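Local coordinates for protein putative triphosphoribosyl-dephospho-coA synthase (Archaeoglobus fulgidus DSM 4304, PDB 3H9P) that probably acts as an ATP-binding triphosphoribosyl-dephospho-CoA synthase of the CitG family, although its function has not been established, at residues A[143-148]-A[229-234]. Sequence-based numbering, arbitrary orientation.
Sequences ENLIAR and PGTIAD
Ile146 and Thr231 bring the opening turns of helices 145-151 and 230-246 together, their CA atoms 7.6 Å apart. The methyl of Thr231 carries the contact. With CG2 anti to the backbone N and OG1 beside that N (chi1 -45°), Thr231 CG2 lies 3.9 Å from Ile146 CD1 and 4.1 Å from Leu145 CB, meeting two consecutive residues at the start of helix 145-151. The hydroxyl is engaged apart from this apolar meeting, in a hydrogen bond with Asp187 OD1, while Ile232 N donates to OD2 of the same carboxylate; one aspartate thus grips two residues in the first turn of helix 230-246. Beside the threonine, the methyl ends of Leu145 and Ile232 meet more loosely, CD1 to CD1 at 4.3 Å. On Ile146, CD1 also lies 3.9 Å from Asp234 OD2, a van der Waals approach of methyl to carboxylate one turn beyond Thr231. The start of helix 145-151 is fixed by Asn144, the N-cap, whose OD1 accepts from Ala147 N at 3.2 Å; the donor stands well above the carbonyl plane, yet the N-H points nearly straight at the oxygen (163°). The interface is small, 174 Å² summed over both sides, and mostly buried. It joins two helix N-termini within an all-helical fold: Leu62 and Leu63 of helix 58-68 pack on Ile146, Pro188 of helix 188-194 touches both Leu145 and Thr231, and Tyr178 and Leu181 of helix 171-182 back Ile232.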
loop_
_atom_site.group_PDB
_atom_site.type_symbol
_atom_site.label_atom_id
_atom_site.label_comp_id
_atom_site.label_asym_id
_atom_site.label_seq_id
_atom_site.Cartn_x
_atom_site.Cartn_y
_atom_site.Cartn_z
ATOM N N GLU A 143 -8.667 1.316 0.568
ATOM C CA GLU A 143 -8.845 1.236 -0.889
ATOM C C GLU A 143 -8.766 -0.180 -1.428
ATOM O O GLU A 143 -9.189 -0.443 -2.561
ATOM C CB GLU A 143 -7.813 2.083 -1.641
ATOM C CG GLU A 143 -6.398 1.505 -1.618
ATOM C CD GLU A 143 -5.517 2.191 -0.574
ATOM O OE1 GLU A 143 -6.065 2.878 0.345
ATOM O OE2 GLU A 143 -4.269 2.068 -0.687
ATOM N N ASN A 144 -8.171 -1.071 -0.639
ATOM C CA ASN A 144 -7.992 -2.467 -1.038
ATOM C C ASN A 144 -9.320 -3.254 -0.947
ATOM O O ASN A 144 -9.696 -3.778 0.107
ATOM C CB ASN A 144 -6.873 -3.103 -0.191
ATOM C CG ASN A 144 -6.436 -4.459 -0.708
ATOM O OD1 ASN A 144 -7.191 -5.152 -1.386
ATOM N ND2 ASN A 144 -5.230 -4.868 -0.341
ATOM N N LEU A 145 -10.023 -3.321 -2.062
ATOM C CA LEU A 145 -11.357 -3.943 -2.138
ATOM C C LEU A 145 -11.375 -5.452 -1.860
ATOM O O LEU A 145 -12.286 -5.967 -1.208
ATOM C CB LEU A 145 -12.023 -3.613 -3.494
ATOM C CG LEU A 145 -12.196 -2.142 -3.923
ATOM C CD1 LEU A 145 -12.784 -2.076 -5.330
ATOM C CD2 LEU A 145 -13.073 -1.311 -2.977
ATOM N N ILE A 146 -10.356 -6.179 -2.291
ATOM C CA ILE A 146 -10.374 -7.640 -2.113
ATOM C C ILE A 146 -10.159 -7.973 -0.640
ATOM O O ILE A 146 -10.823 -8.883 -0.103
ATOM C CB ILE A 146 -9.356 -8.350 -3.056
ATOM C CG1 ILE A 146 -9.895 -8.344 -4.485
ATOM C CG2 ILE A 146 -8.988 -9.802 -2.610
ATOM C CD1 ILE A 146 -8.768 -8.399 -5.558
ATOM N N ALA A 147 -9.259 -7.212 0.000
ATOM C CA ALA A 147 -8.918 -7.374 1.440
ATOM C C ALA A 147 -10.151 -7.218 2.324
ATOM O O ALA A 147 -10.429 -8.000 3.231
ATOM C CB ALA A 147 -7.858 -6.325 1.843
ATOM N N ARG A 148 -10.874 -6.161 2.011
ATOM C CA ARG A 148 -12.140 -5.783 2.615
ATOM C C ARG A 148 -13.264 -6.828 2.424
ATOM O O ARG A 148 -14.019 -7.077 3.353
ATOM C CB ARG A 148 -12.477 -4.434 2.003
ATOM C CG ARG A 148 -13.902 -3.945 2.010
ATOM C CD ARG A 148 -13.736 -2.476 1.949
ATOM N NE ARG A 148 -14.607 -1.820 1.009
ATOM C CZ ARG A 148 -14.326 -0.647 0.467
ATOM N NH1 ARG A 148 -13.167 -0.049 0.737
ATOM N NH2 ARG A 148 -15.196 -0.092 -0.360
ATOM N N PRO A 229 -8.836 -2.040 -15.117
ATOM C CA PRO A 229 -9.545 -2.187 -13.838
ATOM C C PRO A 229 -9.723 -3.636 -13.417
ATOM O O PRO A 229 -10.858 -4.108 -13.289
ATOM C CB PRO A 229 -10.918 -1.587 -14.112
ATOM C CG PRO A 229 -10.956 -1.208 -15.549
ATOM C CD PRO A 229 -9.757 -1.760 -16.232
ATOM N N GLY A 230 -8.607 -4.323 -13.176
ATOM C CA GLY A 230 -8.606 -5.748 -12.848
ATOM C C GLY A 230 -9.461 -6.173 -11.665
ATOM O O GLY A 230 -10.065 -7.242 -11.679
ATOM N N THR A 231 -9.532 -5.335 -10.640
ATOM C CA THR A 231 -10.223 -5.688 -9.412
ATOM C C THR A 231 -11.717 -5.716 -9.642
ATOM O O THR A 231 -12.431 -6.515 -9.029
ATOM C CB THR A 231 -9.925 -4.674 -8.312
ATOM O OG1 THR A 231 -8.519 -4.395 -8.295
ATOM C CG2 THR A 231 -10.367 -5.178 -6.942
ATOM N N ILE A 232 -12.197 -4.840 -10.526
ATOM C CA ILE A 232 -13.599 -4.767 -10.837
ATOM C C ILE A 232 -14.045 -6.056 -11.526
ATOM O O ILE A 232 -15.064 -6.657 -11.153
ATOM C CB ILE A 232 -13.924 -3.497 -11.665
ATOM C CG1 ILE A 232 -13.435 -2.244 -10.944
ATOM C CG2 ILE A 232 -15.428 -3.425 -11.993
ATOM C CD1 ILE A 232 -13.997 -2.090 -9.480
ATOM N N ALA A 233 -13.266 -6.493 -12.507
ATOM C CA ALA A 233 -13.488 -7.780 -13.134
ATOM C C ALA A 233 -13.353 -8.932 -12.115
ATOM O O ALA A 233 -14.163 -9.877 -12.127
ATOM C CB ALA A 233 -12.525 -7.970 -14.307
ATOM N N ASP A 234 -12.362 -8.854 -11.236
ATOM C CA ASP A 234 -12.245 -9.820 -10.124
ATOM C C ASP A 234 -13.565 -9.925 -9.363
ATOM O O ASP A 234 -14.085 -11.033 -9.176
ATOM C CB ASP A 234 -11.082 -9.471 -9.161
ATOM C CG ASP A 234 -9.684 -9.646 -9.822
ATOM O OD1 ASP A 234 -9.605 -10.376 -10.827
ATOM O OD2 ASP A 234 -8.656 -9.086 -9.346
#